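Local coordinates for protein 2-hydroxyhepta-2,4-diene-1,7-dioate isomerase (Corynebacterium glutamicum, PDB 4DBF) that probably acts as a magnesium-dependent enzyme of the fumarylacetoacetate hydrolase family, with oxaloacetate decarboxylase (lyase) and possibly isomerase activity, at residues A[149-152]-A[153-156]; A[231-235]-A[236-240]. All blocks are in the same frame, centred on the assembly; numbering follows the deposited sequence. Where two conformers were deposited one is given.

Interaction 1: A[149-152]-A[153-156]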
# COMPACT_ATOMS: atom_id res chain seq x y z
N ASN A 149 -2.62 -15.42 -8.92
CA ASN A 149 -3.27 -16.74 -9.03
C ASN A 149 -2.30 -17.92 -8.77
O ASN A 149 -2.30 -18.93 -9.51
CB ASN A 149 -3.96 -16.92 -10.43
CG ASN A 149 -5.08 -15.91 -10.67
OD1 ASN A 149 -5.95 -15.72 -9.81
ND2 ASN A 149 -5.01 -15.19 -11.83
N VAL A 150 -1.44 -17.79 -7.77
CA VAL A 150 -0.54 -18.87 -7.44
C VAL A 150 -1.35 -19.97 -6.75
O VAL A 150 -2.15 -19.68 -5.87
CB VAL A 150 0.53 -18.40 -6.50
CG1 VAL A 150 1.51 -19.52 -6.22
CG2 VAL A 150 1.21 -17.19 -7.11
N LYS A 151 -1.15 -21.22 -7.18
CA LYS A 151 -1.73 -22.37 -6.51
C LYS A 151 -0.97 -22.64 -5.21
O LYS A 151 0.24 -22.52 -5.17
CB LYS A 151 -1.66 -23.61 -7.45
CG LYS A 151 -2.66 -24.73 -7.07
CD LYS A 151 -2.47 -25.96 -8.02
CE LYS A 151 -3.27 -27.17 -7.52
NZ LYS A 151 -3.61 -28.15 -8.65
N ALA A 152 -1.68 -23.00 -4.16
CA ALA A 152 -1.10 -23.19 -2.84
C ALA A 152 0.13 -24.08 -2.87
O ALA A 152 1.16 -23.75 -2.29
CB ALA A 152 -2.16 -23.75 -1.89
N ASP A 153 0.07 -25.21 -3.57
CA ASP A 153 1.21 -26.10 -3.49
C ASP A 153 2.40 -25.66 -4.40
O ASP A 153 3.49 -26.25 -4.32
CB ASP A 153 0.77 -27.58 -3.62
CG ASP A 153 0.28 -27.92 -4.97
OD1 ASP A 153 0.34 -27.03 -5.84
OD2 ASP A 153 -0.18 -29.06 -5.18
N ASP A 154 2.20 -24.62 -5.21
CA ASP A 154 3.32 -23.96 -5.95
C ASP A 154 3.93 -22.73 -5.21
O ASP A 154 4.68 -21.97 -5.79
CB ASP A 154 2.85 -23.49 -7.34
CG ASP A 154 2.37 -24.66 -8.21
OD1 ASP A 154 1.45 -24.44 -9.02
OD2 ASP A 154 2.89 -25.77 -8.03
N TRP A 155 3.65 -22.57 -3.93
CA TRP A 155 4.04 -21.33 -3.24
C TRP A 155 5.51 -21.05 -3.25
O TRP A 155 5.92 -19.89 -3.40
CB TRP A 155 3.47 -21.29 -1.84
CG TRP A 155 4.08 -22.17 -0.83
CD1 TRP A 155 3.64 -23.42 -0.43
CD2 TRP A 155 5.19 -21.86 -0.01
NE1 TRP A 155 4.44 -23.91 0.55
CE2 TRP A 155 5.39 -22.96 0.86
CE3 TRP A 155 6.03 -20.74 0.10
CZ2 TRP A 155 6.40 -23.00 1.78
CZ3 TRP A 155 7.03 -20.76 1.03
CH2 TRP A 155 7.23 -21.91 1.86
N LYS A 156 6.33 -22.08 -3.10
CA LYS A 156 7.78 -21.91 -3.08
C LYS A 156 8.38 -21.26 -4.31
O LYS A 156 9.34 -20.52 -4.19
CB LYS A 156 8.54 -23.23 -2.77
CG LYS A 156 8.31 -23.73 -1.33
CD LYS A 156 9.12 -24.97 -0.97
CE LYS A 156 8.56 -25.58 0.32
NZ LYS A 156 9.41 -26.65 0.97
O HOH W 1 0.55 -21.97 -9.35
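Lys151 O and Ala152 O each reach three residues ahead, to Asp154 N at 2.9 Å and to Trp155 N at 3.2 Å, and so wind residues 151-155 into two successive turns of the 3-10 kind. Both bonds are bent, about 140° at the hydrogen, and in each the N-H comes in from above the carbonyl plane, as expected where a chain is coiled this tightly. The close-packed part lies around Ala152 and Trp155. CG of Trp155 is placed between its own backbone N and carbonyl carbon (chi1 73°), which swings the indole back alongside the Ala152 carbonyl: its CD1 edge meets Ala152 O in the ring plane at 3.1 Å, while Lys156 CG sits over one face. A small alanine suits this bend, and the flat indole can spread on Met235 and Ile239 of helix 235-243. Val150 also packs on Ile239, and its CG1 branch, anti to the backbone N, comes alongside Asp154 O at 4.0 Å. The other side is loose and polar. Lys151 and Asp153 run side by side in the same direction, the lysine's long, extended methylene chain passing Asp153 OD1 at 3.7 Å from CD. Their charged ends do not meet, Lys151 NZ staying 5.0 Å from Asp153 OD2. Asp154 turns its carboxylate back toward Lys151, where a water receives the N-H of Lys151 at 2.9 Å and donates to Asp154 OD1 at 2.6 Å. Charged residues fit such a face because solvent can hydrate them. The chemistry thus implies a turn shaped by backbone bonds and backed by apolar contact; its outer charges probably add a mild, solvent-screened attraction, and the bridging water ties the Asp154 carboxylate to the main chain.

Interaction 2: A[231-235]-A[236-240]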
# COMPACT_ATOMS: atom_id res chain seq x y z
N MET A 231 -0.25 -21.51 13.00
CA MET A 231 -0.91 -20.82 11.89
C MET A 231 -2.18 -21.53 11.45
O MET A 231 -2.17 -22.72 11.31
CB MET A 231 0.04 -20.71 10.67
CG MET A 231 0.98 -19.52 10.80
SD MET A 231 2.41 -19.69 9.70
CE MET A 231 1.73 -19.18 8.18
N ILE A 232 -3.24 -20.78 11.19
CA ILE A 232 -4.46 -21.35 10.67
C ILE A 232 -4.41 -21.58 9.16
O ILE A 232 -4.73 -22.68 8.65
CB ILE A 232 -5.65 -20.46 11.11
CG1 ILE A 232 -5.76 -20.45 12.65
CG2 ILE A 232 -6.96 -20.90 10.43
CD1 ILE A 232 -6.62 -19.27 13.17
N MET A 233 -4.02 -20.53 8.41
CA MET A 233 -3.68 -20.72 6.99
C MET A 233 -2.20 -20.91 6.95
O MET A 233 -1.44 -20.07 7.48
CB MET A 233 -4.07 -19.52 6.13
CG MET A 233 -5.51 -19.18 6.13
SD MET A 233 -5.83 -17.70 5.08
CE MET A 233 -4.98 -17.93 3.61
N LYS A 234 -1.79 -22.07 6.41
CA LYS A 234 -0.39 -22.40 6.20
C LYS A 234 0.15 -21.56 5.07
O LYS A 234 -0.64 -20.95 4.33
CB LYS A 234 -0.27 -23.88 5.84
CG LYS A 234 -1.01 -24.80 6.83
CD LYS A 234 -0.58 -26.24 6.69
CE LYS A 234 -0.63 -26.97 8.03
NZ LYS A 234 -1.02 -28.35 7.76
N MET A 235 1.47 -21.61 4.88
CA MET A 235 2.14 -20.74 3.95
C MET A 235 1.52 -20.75 2.53
O MET A 235 1.28 -19.71 1.92
CB MET A 235 3.62 -21.12 3.91
CG MET A 235 4.42 -20.20 3.10
SD MET A 235 4.46 -18.52 3.80
CE MET A 235 4.52 -18.72 5.55
N GLY A 236 1.26 -21.94 2.01
CA GLY A 236 0.82 -22.05 0.63
C GLY A 236 -0.56 -21.49 0.50
O GLY A 236 -0.88 -20.86 -0.49
N GLU A 237 -1.39 -21.67 1.51
CA GLU A 237 -2.74 -21.18 1.43
C GLU A 237 -2.74 -19.62 1.56
O GLU A 237 -3.53 -18.95 0.91
CB GLU A 237 -3.62 -21.75 2.54
CG GLU A 237 -5.03 -21.26 2.46
CD GLU A 237 -5.96 -21.79 3.56
OE1 GLU A 237 -5.51 -22.55 4.46
OE2 GLU A 237 -7.15 -21.38 3.50
N ILE A 238 -1.87 -19.08 2.40
CA ILE A 238 -1.75 -17.59 2.48
C ILE A 238 -1.43 -17.01 1.09
O ILE A 238 -2.08 -16.08 0.60
CB ILE A 238 -0.64 -17.20 3.45
CG1 ILE A 238 -1.03 -17.67 4.87
CG2 ILE A 238 -0.45 -15.64 3.48
CD1 ILE A 238 0.11 -17.44 5.92
N ILE A 239 -0.41 -17.53 0.44
CA ILE A 239 -0.03 -17.05 -0.88
C ILE A 239 -1.12 -17.18 -1.97
O ILE A 239 -1.34 -16.29 -2.73
CB ILE A 239 1.33 -17.62 -1.29
CG1 ILE A 239 2.42 -16.94 -0.49
CG2 ILE A 239 1.60 -17.42 -2.74
CD1 ILE A 239 3.57 -17.80 -0.14
N GLU A 240 -1.84 -18.28 -1.96
CA GLU A 240 -2.95 -18.48 -2.86
C GLU A 240 -4.09 -17.50 -2.61
O GLU A 240 -4.67 -16.93 -3.51
CB GLU A 240 -3.45 -19.88 -2.66
CG GLU A 240 -4.64 -20.23 -3.46
CD GLU A 240 -5.06 -21.65 -3.21
OE1 GLU A 240 -5.72 -21.88 -2.23
OE2 GLU A 240 -4.69 -22.53 -3.97
O HOH W 2 -6.77 -23.03 6.82
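Lys234 O and the amides of Glu237 and Ile238 open the first turn of an alpha-helix, with Lys234 itself in the N-cap position. The bond from Ile238 N is 3.0 Å long and well formed (164°), lying almost along the C=O axis; Glu237 N shares the same oxygen at 3.0 Å, but only weakly because its angle is 120°. Ile239 N then donates nearly straight to Met235 O at 3.1 Å, so the regular i to i+4 pattern is running from the outset. The lysine serves this position through its carbonyl, and its side chain leads away. Glu237 is a fitting residue for the first turn, since an acid there probably interacts well with the helix dipole. Its extended chain carries the carboxylate back beside Met233, and one water donates both to Glu237 OE1 (2.7 Å) and to Ile232 O (2.8 Å), satisfying a loop carbonyl just before the helix. The amide of Met233 is taken by Asn89 OD1. The apolar side is made of flexible methionines and branched isoleucines, of which Met233, Met235, Ile238 and Ile239 are buried. Met235 SD packs on Ile239 CD1 at 4.1 Å, and Ile238 and Ile239 both touch Ile254 of strand 253-255. Met231 meets Ile238 roughly at a right angle, its methyl CE pressed to CD1 at a tight 3.3 Å. Met233 also crosses Glu237 at about a right angle; the bend at its last torsion (chi3 46°) brings CE to 3.2 Å from Glu237 O.

Overall arrangement
Interaction 1 comes first along the chain, in the surface loop between strands 133-143 and 159-170; interaction 2 follows much later, where the loop after strand 219-227 enters helix 235-243. Both lie in the C-terminal fumarylacetoacetate hydrolase family region, their centres about 10 Å apart, and they touch directly. Gly236 CA lies against a face of the Trp155 indole near CD1, where the lack of a side chain permits close approach, and Glu240 OE2 probably accepts a hydrogen bond from Ala152 N. Thus the 149-156 loop covers the outer flank of the helix. Within segment 231-235, the Met231 side chain is about 9 Å from that of Glu138, a magnesium ligand, whereas interaction 1 lies away from the known metal sites.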